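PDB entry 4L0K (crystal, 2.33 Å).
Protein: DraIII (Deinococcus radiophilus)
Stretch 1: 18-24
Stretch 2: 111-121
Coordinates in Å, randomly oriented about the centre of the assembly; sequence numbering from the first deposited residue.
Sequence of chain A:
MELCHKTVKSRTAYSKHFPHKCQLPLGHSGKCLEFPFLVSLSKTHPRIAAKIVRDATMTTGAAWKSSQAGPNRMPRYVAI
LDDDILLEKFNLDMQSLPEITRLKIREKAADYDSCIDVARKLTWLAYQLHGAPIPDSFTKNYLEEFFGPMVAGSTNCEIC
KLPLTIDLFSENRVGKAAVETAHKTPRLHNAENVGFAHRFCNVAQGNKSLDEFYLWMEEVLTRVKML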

# COMPACT_ATOMS: atom_id res chain seq x y z
N PHE A 18 -20.82 -24.40 -14.06
CA PHE A 18 -19.51 -25.05 -14.21
C PHE A 18 -19.22 -26.03 -13.07
O PHE A 18 -19.79 -25.92 -11.98
CB PHE A 18 -18.41 -24.00 -14.31
CG PHE A 18 -18.61 -23.00 -15.40
CD1 PHE A 18 -18.26 -23.30 -16.71
CD2 PHE A 18 -19.13 -21.74 -15.13
CE1 PHE A 18 -18.43 -22.37 -17.73
CE2 PHE A 18 -19.31 -20.80 -16.15
CZ PHE A 18 -18.95 -21.11 -17.45
N PRO A 19 -18.33 -27.00 -13.31
CA PRO A 19 -18.07 -27.99 -12.25
C PRO A 19 -16.94 -27.62 -11.27
O PRO A 19 -15.91 -27.08 -11.67
CB PRO A 19 -17.65 -29.23 -13.05
CG PRO A 19 -16.97 -28.66 -14.28
CD PRO A 19 -17.69 -27.37 -14.59
N HIS A 20 -17.14 -27.93 -10.00
CA HIS A 20 -16.03 -28.05 -9.07
C HIS A 20 -15.48 -29.47 -9.24
O HIS A 20 -16.26 -30.40 -9.44
CB HIS A 20 -16.49 -27.81 -7.63
CG HIS A 20 -17.06 -26.44 -7.41
ND1 HIS A 20 -16.33 -25.42 -6.84
CD2 HIS A 20 -18.27 -25.91 -7.71
CE1 HIS A 20 -17.07 -24.32 -6.78
NE2 HIS A 20 -18.25 -24.59 -7.31
N LYS A 21 -14.17 -29.65 -9.18
CA LYS A 21 -13.59 -30.94 -9.52
C LYS A 21 -12.98 -31.70 -8.35
O LYS A 21 -12.45 -31.10 -7.42
CB LYS A 21 -12.57 -30.80 -10.65
CG LYS A 21 -13.04 -29.96 -11.84
CD LYS A 21 -11.96 -29.92 -12.92
CE LYS A 21 -12.07 -28.69 -13.82
NZ LYS A 21 -10.88 -28.58 -14.74
N CYS A 22 -13.08 -33.03 -8.41
CA CYS A 22 -12.47 -33.95 -7.45
C CYS A 22 -10.94 -33.75 -7.49
O CYS A 22 -10.35 -33.73 -8.57
CB CYS A 22 -12.84 -35.38 -7.86
SG CYS A 22 -12.56 -36.82 -6.76
N GLN A 23 -10.31 -33.58 -6.33
CA GLN A 23 -8.86 -33.46 -6.34
C GLN A 23 -8.18 -34.64 -5.64
O GLN A 23 -6.97 -34.62 -5.40
CB GLN A 23 -8.42 -32.10 -5.75
CG GLN A 23 -9.04 -30.88 -6.45
CD GLN A 23 -8.45 -30.62 -7.83
OE1 GLN A 23 -7.30 -30.95 -8.08
NE2 GLN A 23 -9.24 -30.03 -8.71
N LEU A 24 -8.97 -35.67 -5.32
CA LEU A 24 -8.44 -36.95 -4.84
C LEU A 24 -7.76 -37.67 -5.99
O LEU A 24 -8.06 -37.39 -7.16
CB LEU A 24 -9.57 -37.83 -4.29
CG LEU A 24 -9.87 -37.80 -2.80
CD1 LEU A 24 -8.58 -37.77 -1.94
CD2 LEU A 24 -10.77 -36.64 -2.46
N ASP A 111 -7.70 -19.20 -14.19
CA ASP A 111 -8.52 -20.38 -14.48
C ASP A 111 -8.71 -21.23 -13.21
O ASP A 111 -8.01 -21.03 -12.22
CB ASP A 111 -7.94 -21.21 -15.64
CG ASP A 111 -6.58 -21.79 -15.32
OD1 ASP A 111 -5.57 -21.09 -15.54
OD2 ASP A 111 -6.53 -22.94 -14.84
N TYR A 112 -9.65 -22.17 -13.27
CA TYR A 112 -10.04 -22.97 -12.11
C TYR A 112 -8.89 -23.84 -11.60
O TYR A 112 -8.60 -23.88 -10.38
CB TYR A 112 -11.28 -23.83 -12.44
CG TYR A 112 -11.66 -24.75 -11.30
CD1 TYR A 112 -12.55 -24.34 -10.31
CD2 TYR A 112 -11.11 -26.02 -11.21
CE1 TYR A 112 -12.87 -25.18 -9.25
CE2 TYR A 112 -11.43 -26.86 -10.16
CZ TYR A 112 -12.31 -26.44 -9.18
OH TYR A 112 -12.60 -27.30 -8.15
N ASP A 113 -8.26 -24.55 -12.53
CA ASP A 113 -7.17 -25.47 -12.19
C ASP A 113 -6.03 -24.73 -11.48
O ASP A 113 -5.45 -25.26 -10.54
CB ASP A 113 -6.63 -26.17 -13.43
CG ASP A 113 -7.64 -27.14 -14.07
OD1 ASP A 113 -7.35 -27.60 -15.19
OD2 ASP A 113 -8.70 -27.45 -13.46
N SER A 114 -5.71 -23.53 -11.94
CA SER A 114 -4.64 -22.71 -11.35
C SER A 114 -4.97 -22.35 -9.91
O SER A 114 -4.10 -22.46 -9.03
CB SER A 114 -4.43 -21.42 -12.15
OG SER A 114 -4.00 -21.71 -13.46
N CYS A 115 -6.21 -21.91 -9.68
CA CYS A 115 -6.67 -21.60 -8.33
C CYS A 115 -6.51 -22.79 -7.40
O CYS A 115 -6.01 -22.65 -6.27
CB CYS A 115 -8.12 -21.10 -8.35
SG CYS A 115 -8.29 -19.54 -9.25
N ILE A 116 -6.89 -23.97 -7.88
CA ILE A 116 -6.71 -25.18 -7.07
C ILE A 116 -5.21 -25.48 -6.82
O ILE A 116 -4.82 -25.80 -5.69
CB ILE A 116 -7.45 -26.43 -7.65
CG1 ILE A 116 -8.90 -26.11 -8.01
CG2 ILE A 116 -7.36 -27.62 -6.70
CD1 ILE A 116 -9.69 -25.50 -6.88
N ASP A 117 -4.39 -25.36 -7.86
CA ASP A 117 -2.93 -25.48 -7.74
C ASP A 117 -2.34 -24.59 -6.63
O ASP A 117 -1.60 -25.07 -5.76
CB ASP A 117 -2.23 -25.13 -9.06
CG ASP A 117 -2.42 -26.20 -10.11
OD1 ASP A 117 -2.78 -27.34 -9.74
OD2 ASP A 117 -2.19 -25.91 -11.31
N VAL A 118 -2.68 -23.30 -6.68
CA VAL A 118 -2.31 -22.32 -5.66
C VAL A 118 -2.73 -22.77 -4.26
O VAL A 118 -1.91 -22.74 -3.32
CB VAL A 118 -2.90 -20.92 -5.99
CG1 VAL A 118 -2.92 -20.01 -4.74
CG2 VAL A 118 -2.15 -20.26 -7.17
N ALA A 119 -4.00 -23.19 -4.11
CA ALA A 119 -4.45 -23.78 -2.84
C ALA A 119 -3.52 -24.92 -2.36
O ALA A 119 -3.16 -25.01 -1.17
CB ALA A 119 -5.89 -24.27 -2.95
N ARG A 120 -3.12 -25.79 -3.30
CA ARG A 120 -2.27 -26.92 -2.92
C ARG A 120 -0.89 -26.45 -2.44
O ARG A 120 -0.35 -26.94 -1.44
CB ARG A 120 -2.13 -27.91 -4.08
CG ARG A 120 -2.99 -29.16 -3.97
CD ARG A 120 -2.68 -30.13 -5.13
NE ARG A 120 -2.94 -29.50 -6.42
CZ ARG A 120 -3.99 -29.79 -7.18
NH1 ARG A 120 -4.88 -30.70 -6.79
NH2 ARG A 120 -4.16 -29.16 -8.34
N LYS A 121 -0.34 -25.48 -3.16
CA LYS A 121 0.99 -24.96 -2.86
C LYS A 121 1.02 -24.34 -1.48
O LYS A 121 1.91 -24.61 -0.69
CB LYS A 121 1.38 -23.90 -3.89
CG LYS A 121 2.70 -23.22 -3.58
CD LYS A 121 3.88 -24.20 -3.62
CE LYS A 121 5.18 -23.48 -3.31
NZ LYS A 121 5.44 -22.36 -4.27

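A helix that packs against an irregular segment has little backbone left to offer, because most of its peptide groups are bonded along its axis, and it relies mainly on side chains spaced so that they fall on one face. The contact between residues 111-121 and 18-24 of DraIII illustrates the principle on a small scale, burying 330 Å² with both sides summed.

The helix is prepared at its first turn. Asp 111, at the N-cap position, takes no part in the contact itself, but its OD2 accepts from Ser 114 N at 3.1 Å, a capping bond that occupies an amide the helix leaves without a backbone partner. The Ser 114 OG hydroxyl donates to Asp 111 OD1 at 2.7 Å, so both carboxylate oxygens are engaged.

Tyr 112 opens the contact and gives up more surface to it than any other residue, 90 Å². Its CA-to-CB bond points toward the other stretch, and with chi1 in the t well the ring extends across to the backbone around His 20. There Tyr 112 OH accepts a hydrogen bond from Lys 21 N at 3.0 Å, and the N-H...O angle of 172° makes it almost linear. Pro 19 O lies over one face of the ring, 4.3 Å from Tyr 112 CE1, while Gln 23 NE2 sits at the ring edge, 4.1 Å from Tyr 112 CE2.

Asp 113 adds charge next to this. Its CA-to-CB bond points sideways, as does that of Lys 21, yet the ends of both side chains come nearer and meet in a salt bridge, with Lys 21 NZ 2.8 Å from Asp 113 OD2. On the way, the lysine chain passes the tyrosine, its CE 3.9 Å from Tyr 112 CD2, so one residue combines aliphatic packing with an ionic end.

One turn on from Tyr 112, Ile 116, whose CA-to-CB bond points toward the other stretch, brings its CG2 to 3.4 Å from Gln 23 CD, a close packing contact against the amide group.

A further turn along, Arg 120 completes the series. Its NH1 donates to Gln 23 OE1 at 2.8 Å, with the acceptor near the guanidinium plane and an N-H...O angle of 163°. Asp 117, which makes no contact across the stretches, nevertheless helps to hold this group: its OD1 forms a salt bridge with Arg 120 NH2 at 2.7 Å. Positions 112, 116 and 120, four residues apart, thus carry much of the contact.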